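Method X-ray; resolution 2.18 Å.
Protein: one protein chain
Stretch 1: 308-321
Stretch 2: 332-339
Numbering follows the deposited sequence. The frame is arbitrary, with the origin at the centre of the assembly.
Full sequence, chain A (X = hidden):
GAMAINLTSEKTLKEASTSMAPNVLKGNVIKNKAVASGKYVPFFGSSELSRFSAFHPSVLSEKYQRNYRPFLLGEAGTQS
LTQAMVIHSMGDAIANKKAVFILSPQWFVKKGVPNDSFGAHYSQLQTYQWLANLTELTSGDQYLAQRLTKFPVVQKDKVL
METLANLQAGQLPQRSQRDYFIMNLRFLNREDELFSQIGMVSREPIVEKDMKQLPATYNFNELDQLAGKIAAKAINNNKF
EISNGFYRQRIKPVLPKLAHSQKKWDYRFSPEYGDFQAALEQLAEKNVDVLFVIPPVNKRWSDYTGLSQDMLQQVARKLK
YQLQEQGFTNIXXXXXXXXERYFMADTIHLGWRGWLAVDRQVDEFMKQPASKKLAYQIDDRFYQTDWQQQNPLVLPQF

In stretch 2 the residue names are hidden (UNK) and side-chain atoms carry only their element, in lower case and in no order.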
ATOM      1  N   SER A 308      -2.095 -19.988  11.014  1.00 24.25           N
ATOM      2  CA  SER A 308      -0.973 -20.179  11.923  1.00 24.91           C
ATOM      3  C   SER A 308      -0.308 -18.842  12.225  1.00 23.96           C
ATOM      4  O   SER A 308       0.235 -18.194  11.323  1.00 21.97           O
ATOM      5  CB  SER A 308       0.042 -21.151  11.328  1.00 24.77           C
ATOM      6  OG  SER A 308       1.214 -21.191  12.124  1.00 25.10           O
ATOM      7  N   GLN A 309      -0.346 -18.438  13.496  1.00 26.25           N
ATOM      8  CA  GLN A 309       0.389 -17.252  13.922  1.00 25.82           C
ATOM      9  C   GLN A 309       1.892 -17.483  13.860  1.00 26.81           C
ATOM     10  O   GLN A 309       2.656 -16.534  13.643  1.00 26.07           O
ATOM     11  CB  GLN A 309      -0.030 -16.859  15.338  1.00 26.02           C
ATOM     12  CG  GLN A 309      -1.448 -16.321  15.435  1.00 26.14           C
ATOM     13  CD  GLN A 309      -1.578 -14.907  14.892  1.00 24.40           C
ATOM     14  OE1 GLN A 309      -0.581 -14.244  14.605  1.00 23.03           O
ATOM     15  NE2 GLN A 309      -2.813 -14.439  14.752  1.00 24.91           N
ATOM     16  N   ASP A 310       2.335 -18.729  14.049  1.00 27.49           N
ATOM     17  CA  ASP A 310       3.749 -19.045  13.877  1.00 28.14           C
ATOM     18  C   ASP A 310       4.188 -18.792  12.441  1.00 25.53           C
ATOM     19  O   ASP A 310       5.274 -18.252  12.199  1.00 23.57           O
ATOM     20  CB  ASP A 310       4.013 -20.499  14.271  1.00 31.66           C
ATOM     21  CG  ASP A 310       3.586 -20.807  15.695  1.00 35.82           C
ATOM     22  OD1 ASP A 310       3.717 -19.919  16.565  1.00 36.54           O
ATOM     23  OD2 ASP A 310       3.117 -21.938  15.946  1.00 38.55           O
ATOM     24  N   MET A 311       3.352 -19.176  11.473  1.00 25.40           N
ATOM     25  CA  MET A 311       3.653 -18.906  10.072  1.00 24.30           C
ATOM     26  C   MET A 311       3.720 -17.406   9.806  1.00 23.10           C
ATOM     27  O   MET A 311       4.590 -16.937   9.064  1.00 22.83           O
ATOM     28  CB  MET A 311       2.601 -19.570   9.181  1.00 24.45           C
ATOM     29  CG  MET A 311       2.775 -19.324   7.688  1.00 23.25           C
ATOM     30  SD  MET A 311       2.019 -17.793   7.101  1.00 22.15           S
ATOM     31  CE  MET A 311       0.282 -18.132   7.370  1.00 22.69           C
ATOM     32  N   LEU A 312       2.810 -16.634  10.406  1.00 22.57           N
ATOM     33  CA  LEU A 312       2.845 -15.187  10.225  1.00 20.65           C
ATOM     34  C   LEU A 312       4.139 -14.590  10.762  1.00 19.61           C
ATOM     35  O   LEU A 312       4.646 -13.611  10.204  1.00 17.58           O
ATOM     36  CB  LEU A 312       1.637 -14.539  10.903  1.00 21.48           C
ATOM     37  CG  LEU A 312       0.280 -14.788  10.239  1.00 22.78           C
ATOM     38  CD1 LEU A 312      -0.844 -14.206  11.083  1.00 23.59           C
ATOM     39  CD2 LEU A 312       0.242 -14.206   8.829  1.00 22.36           C
ATOM     40  N   GLN A 313       4.691 -15.163  11.836  1.00 21.27           N
ATOM     41  CA  GLN A 313       5.975 -14.685  12.342  1.00 21.24           C
ATOM     42  C   GLN A 313       7.115 -15.057  11.405  1.00 20.43           C
ATOM     43  O   GLN A 313       8.087 -14.304  11.283  1.00 20.41           O
ATOM     44  CB  GLN A 313       6.235 -15.240  13.744  1.00 22.98           C
ATOM     45  CG  GLN A 313       5.369 -14.610  14.821  1.00 24.84           C
ATOM     46  CD  GLN A 313       5.488 -13.097  14.843  1.00 24.96           C
ATOM     47  OE1 GLN A 313       6.590 -12.549  14.870  1.00 25.52           O
ATOM     48  NE2 GLN A 313       4.351 -12.415  14.805  1.00 24.89           N
ATOM     49  N   GLN A 314       7.020 -16.210  10.739  1.00 21.98           N
ATOM     50  CA  GLN A 314       8.002 -16.550   9.717  1.00 21.94           C
ATOM     51  C   GLN A 314       7.954 -15.549   8.569  1.00 20.95           C
ATOM     52  O   GLN A 314       8.996 -15.158   8.028  1.00 19.50           O
ATOM     53  CB  GLN A 314       7.753 -17.970   9.210  1.00 22.71           C
ATOM     54  CG  GLN A 314       7.987 -19.052  10.256  1.00 24.65           C
ATOM     55  CD  GLN A 314       9.446 -19.180  10.651  1.00 25.83           C
ATOM     56  OE1 GLN A 314      10.304 -19.455   9.815  1.00 26.34           O
ATOM     57  NE2 GLN A 314       9.733 -18.976  11.930  1.00 27.19           N
ATOM     58  N   VAL A 315       6.749 -15.113   8.195  1.00 21.36           N
ATOM     59  CA  VAL A 315       6.602 -14.122   7.132  1.00 20.59           C
ATOM     60  C   VAL A 315       7.225 -12.798   7.553  1.00 20.49           C
ATOM     61  O   VAL A 315       7.976 -12.172   6.795  1.00 19.81           O
ATOM     62  CB  VAL A 315       5.116 -13.956   6.763  1.00 20.11           C
ATOM     63  CG1 VAL A 315       4.933 -12.839   5.746  1.00 19.86           C
ATOM     64  CG2 VAL A 315       4.555 -15.264   6.230  1.00 20.16           C
ATOM     65  N   ALA A 316       6.919 -12.347   8.771  1.00 20.88           N
ATOM     66  CA  ALA A 316       7.503 -11.104   9.261  1.00 21.21           C
ATOM     67  C   ALA A 316       9.025 -11.180   9.273  1.00 20.80           C
ATOM     68  O   ALA A 316       9.705 -10.218   8.899  1.00 19.79           O
ATOM     69  CB  ALA A 316       6.973 -10.786  10.660  1.00 22.86           C
ATOM     70  N   ARG A 317       9.578 -12.319   9.699  1.00 21.04           N
ATOM     71  CA  ARG A 317      11.028 -12.464   9.718  1.00 21.91           C
ATOM     72  C   ARG A 317      11.609 -12.346   8.315  1.00 20.62           C
ATOM     73  O   ARG A 317      12.677 -11.754   8.125  1.00 20.99           O
ATOM     74  CB  ARG A 317      11.418 -13.802  10.347  1.00 24.19           C
ATOM     75  CG  ARG A 317      12.922 -13.979  10.526  1.00 27.26           C
ATOM     76  CD  ARG A 317      13.285 -15.415  10.859  1.00 31.01           C
ATOM     77  NE  ARG A 317      12.836 -15.806  12.191  1.00 34.14           N
ATOM     78  CZ  ARG A 317      12.986 -17.024  12.702  1.00 38.52           C
ATOM     79  NH1 ARG A 317      12.546 -17.286  13.926  1.00 40.45           N
ATOM     80  NH2 ARG A 317      13.573 -17.984  11.994  1.00 38.93           N
ATOM     81  N   LYS A 318      10.920 -12.907   7.318  1.00 19.32           N
ATOM     82  CA  LYS A 318      11.418 -12.840   5.949  1.00 18.86           C
ATOM     83  C   LYS A 318      11.368 -11.414   5.422  1.00 18.04           C
ATOM     84  O   LYS A 318      12.323 -10.943   4.794  1.00 18.07           O
ATOM     85  CB  LYS A 318      10.601 -13.768   5.050  1.00 18.66           C
ATOM     86  CG  LYS A 318      11.149 -13.907   3.642  1.00 17.90           C
ATOM     87  CD  LYS A 318      10.489 -15.060   2.907  1.00 17.23           C
ATOM     88  CE  LYS A 318      11.002 -15.186   1.484  1.00 16.81           C
ATOM     89  NZ  LYS A 318      10.399 -16.351   0.784  1.00 18.17           N
ATOM     90  N   LEU A 319      10.259 -10.717   5.668  1.00 17.32           N
ATOM     91  CA  LEU A 319      10.129  -9.339   5.211  1.00 17.70           C
ATOM     92  C   LEU A 319      11.147  -8.438   5.892  1.00 19.24           C
ATOM     93  O   LEU A 319      11.806  -7.620   5.238  1.00 20.23           O
ATOM     94  CB  LEU A 319       8.710  -8.841   5.471  1.00 17.92           C
ATOM     95  CG  LEU A 319       7.614  -9.566   4.690  1.00 17.28           C
ATOM     96  CD1 LEU A 319       6.245  -9.166   5.207  1.00 17.55           C
ATOM     97  CD2 LEU A 319       7.729  -9.268   3.203  1.00 16.81           C
ATOM     98  N   LYS A 320      11.293  -8.568   7.213  1.00 19.77           N
ATOM     99  CA  LYS A 320      12.218  -7.697   7.928  1.00 21.02           C
ATOM    100  C   LYS A 320      13.662  -7.975   7.535  1.00 20.59           C
ATOM    101  O   LYS A 320      14.500  -7.069   7.591  1.00 21.43           O
ATOM    102  CB  LYS A 320      12.027  -7.845   9.438  1.00 23.30           C
ATOM    103  CG  LYS A 320      10.704  -7.277   9.937  1.00 25.09           C
ATOM    104  CD  LYS A 320      10.683  -7.092  11.447  1.00 27.22           C
ATOM    105  CE  LYS A 320      10.760  -8.414  12.179  1.00 30.00           C
ATOM    106  NZ  LYS A 320      10.625  -8.229  13.651  1.00 31.62           N
ATOM    107  N   TYR A 321      13.974  -9.206   7.125  1.00 18.89           N
ATOM    108  CA  TYR A 321      15.310  -9.475   6.601  1.00 19.03           C
ATOM    109  C   TYR A 321      15.525  -8.748   5.281  1.00 18.20           C
ATOM    110  O   TYR A 321      16.542  -8.071   5.090  1.00 18.27           O
ATOM    111  CB  TYR A 321      15.527 -10.978   6.421  1.00 18.91           C
ATOM    112  CG  TYR A 321      16.924 -11.313   5.947  1.00 18.33           C
ATOM    113  CD1 TYR A 321      17.972 -11.422   6.847  1.00 19.70           C
ATOM    114  CD2 TYR A 321      17.196 -11.504   4.600  1.00 18.30           C
ATOM    115  CE1 TYR A 321      19.252 -11.719   6.424  1.00 20.58           C
ATOM    116  CE2 TYR A 321      18.475 -11.802   4.165  1.00 19.22           C
ATOM    117  CZ  TYR A 321      19.499 -11.908   5.081  1.00 20.53           C
ATOM    118  OH  TYR A 321      20.776 -12.207   4.660  1.00 21.19           O
ATOM    119  N   UNK A 332       7.755  -0.736  11.773  1.00 24.42           N
ATOM    120  CA  UNK A 332       6.807  -0.871  12.878  1.00 24.57           C
ATOM    121  C   UNK A 332       6.139  -2.234  12.730  1.00 24.48           C
ATOM    122  O   UNK A 332       5.144  -2.386  12.020  1.00 24.07           O
ATOM    123  c   UNK A 332       5.791   0.266  12.871  1.00 24.48           C
ATOM    124  N   UNK A 333       6.698  -3.234  13.407  1.00 24.95           N
ATOM    125  CA  UNK A 333       6.222  -4.613  13.303  1.00 23.83           C
ATOM    126  C   UNK A 333       5.214  -4.865  14.417  1.00 22.28           C
ATOM    127  O   UNK A 333       5.589  -5.092  15.570  1.00 23.12           O
ATOM    128  c   UNK A 333       6.952  -7.037  13.242  1.00 26.12           C
ATOM    129  o   UNK A 333       7.797  -7.937  13.441  1.00 27.14           O
ATOM    130  c   UNK A 333       7.390  -5.590  13.381  1.00 24.94           C
ATOM    131  o   UNK A 333       5.764  -7.276  12.938  1.00 25.52           O
ATOM    132  N   UNK A 334       3.929  -4.836  14.072  1.00 21.02           N
ATOM    133  CA  UNK A 334       2.864  -5.148  15.014  1.00 21.50           C
ATOM    134  C   UNK A 334       2.302  -6.556  14.812  1.00 21.19           C
ATOM    135  O   UNK A 334       1.201  -6.851  15.289  1.00 20.17           O
ATOM    136  c   UNK A 334       1.745  -4.111  14.906  1.00 21.67           C
ATOM    137  c   UNK A 334       2.966  -0.122  15.884  1.00 24.60           C
ATOM    138  c   UNK A 334       2.920  -1.091  16.866  1.00 25.25           C
ATOM    139  c   UNK A 334       2.177  -2.712  15.250  1.00 22.82           C
ATOM    140  c   UNK A 334       2.224  -1.728  14.276  1.00 22.69           C
ATOM    141  c   UNK A 334       2.525  -2.378  16.547  1.00 24.25           C
ATOM    142  c   UNK A 334       2.618  -0.440  14.588  1.00 22.89           C
ATOM    143  N   UNK A 335       3.036  -7.432  14.120  1.00 21.38           N
ATOM    144  CA  UNK A 335       2.550  -8.788  13.895  1.00 21.93           C
ATOM    145  C   UNK A 335       2.453  -9.589  15.188  1.00 23.22           C
ATOM    146  O   UNK A 335       1.688 -10.556  15.245  1.00 22.90           O
ATOM    147  c   UNK A 335       3.453  -9.518  12.897  1.00 21.80           C
ATOM    148  o   UNK A 335       4.767  -9.672  13.407  1.00 22.62           O
ATOM    149  N   UNK A 336       3.206  -9.208  16.220  1.00 24.44           N
ATOM    150  CA  UNK A 336       3.127  -9.862  17.519  1.00 27.83           C
ATOM    151  C   UNK A 336       1.987  -9.336  18.379  1.00 28.95           C
ATOM    152  O   UNK A 336       1.823  -9.804  19.512  1.00 30.06           O
ATOM    153  c   UNK A 336       4.446  -9.690  18.278  1.00 29.28           C
ATOM    154  c   UNK A 336       5.560 -10.483  17.606  1.00 28.24           C
ATOM    155  o   UNK A 336       4.797  -8.301  18.315  1.00 30.04           O
ATOM    156  N   UNK A 337       1.200  -8.381  17.875  1.00 28.07           N
ATOM    157  CA  UNK A 337       0.085  -7.800  18.613  1.00 29.03           C
ATOM    158  C   UNK A 337      -1.240  -8.485  18.303  1.00 29.18           C
ATOM    159  O   UNK A 337      -2.304  -7.864  18.436  1.00 28.03           O
ATOM    160  s   UNK A 337       1.488  -5.375  18.708  1.00 33.43           S
ATOM    161  c   UNK A 337      -0.013  -6.303  18.315  1.00 30.50           C
ATOM    162  N   UNK A 338      -1.204  -9.756  17.896  1.00 30.25           N
ATOM    163  CA  UNK A 338      -2.427 -10.443  17.493  1.00 31.92           C
ATOM    164  C   UNK A 338      -3.434 -10.522  18.633  1.00 34.86           C
ATOM    165  O   UNK A 338      -4.645 -10.489  18.391  1.00 35.47           O
ATOM    166  o   UNK A 338      -1.343 -12.568  17.948  1.00 32.68           O
ATOM    167  c   UNK A 338      -2.090 -11.845  16.986  1.00 32.00           C
ATOM    168  N   UNK A 339      -2.963 -10.628  19.873  1.00 37.40           N
ATOM    169  CA  UNK A 339      -3.848 -10.756  21.023  1.00 40.55           C
ATOM    170  C   UNK A 339      -4.219  -9.414  21.642  1.00 40.66           C
ATOM    171  O   UNK A 339      -4.922  -9.391  22.657  1.00 41.73           O
ATOM    172  c   UNK A 339      -4.217 -12.239  23.046  1.00 47.77           C
ATOM    173  n   UNK A 339      -3.799 -12.466  24.288  1.00 49.70           N
ATOM    174  o   UNK A 339      -5.365 -12.487  22.675  1.00 48.67           O
ATOM    175  c   UNK A 339      -3.200 -11.648  22.088  1.00 43.61           C
TER
HETATM  176  O   HOH W   1      -0.222 -11.702  13.476  1.00 20.52           O
HETATM  177  O   HOH W   2       8.168 -10.297  14.310  1.00 26.42           O

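Position 332 carries a single side-chain carbon, which points away from the helix of stretch 1 and touches nothing on it; one carbon and no more makes this Ala 332.

At position 333 the side chain has two carbons, the second bearing two oxygens, and its CA-to-CB bond points toward the helix. One oxygen lies 2.9 Å from Lys 320 NZ, a salt bridge. A short carboxylate is aspartate, so this is Asp 333, and the oxygen facing the lysine is OD2.

Position 334 has one carbon followed by a ring of six carbons. Its CA-to-CB bond points away from stretch 1 and it makes no contact there: Phe 334.

Position 335 shows one carbon and one oxygen, with CA-to-CB directed toward the helix. The oxygen stands 3.1 Å from Gln 313 NE2 and 3.7 Å from Ala 316 CB. With no second branch on CB, the residue is Ser 335. Its OG accepts from the Gln 313 amide and donates to Asp 333 OD1 at 2.6 Å, while Ser 335 N also donates to Asp 333 OD1, at 3.0 Å.

At position 336, CB branches to one oxygen and one carbon. The CA-to-CB bond points sideways, and the terminal carbon comes within 3.6 Å of Gln 313 OE1. This branching identifies Thr 336, with CG2 as the atom in contact.

Position 337 has one carbon and a sulfur, points away and leaves the helix untouched. It is Cys 337, whose N donates to Phe 334 O at 3.0 Å, closing a type I turn.

Position 338 again has one carbon and one oxygen. Its CB packs 3.5 Å from Gln 309 NE2, and the lone hydroxyl gives Ser 338.

Position 339 has two carbons, the second carrying one oxygen and one nitrogen. Its CA-to-CB bond points sideways to stretch 1, and the side chain makes no contact there: Asn 339.

The contact is small, 309 Å² in all, and largely polar. Gln 309, Gln 313, Ala 316 and Lys 320 recur at intervals of three or four residues, so the helix presents them along one side. Asp 333 links two parts of the interface: OD2 pairs with the charged Lys 320 NZ, while OD1 holds Ser 335, whose hydroxyl receives Gln 313. Water 2 donates to Gln 313 OE1 at 2.8 Å and to Asp 333 OD2 at 2.5 Å, and water 1 lies 2.8 Å from both Gln 309 OE1 and Ser 335 O, bridging two acceptors that cannot bond to each other.

Stretch 2 332-339: ADFSTCSN
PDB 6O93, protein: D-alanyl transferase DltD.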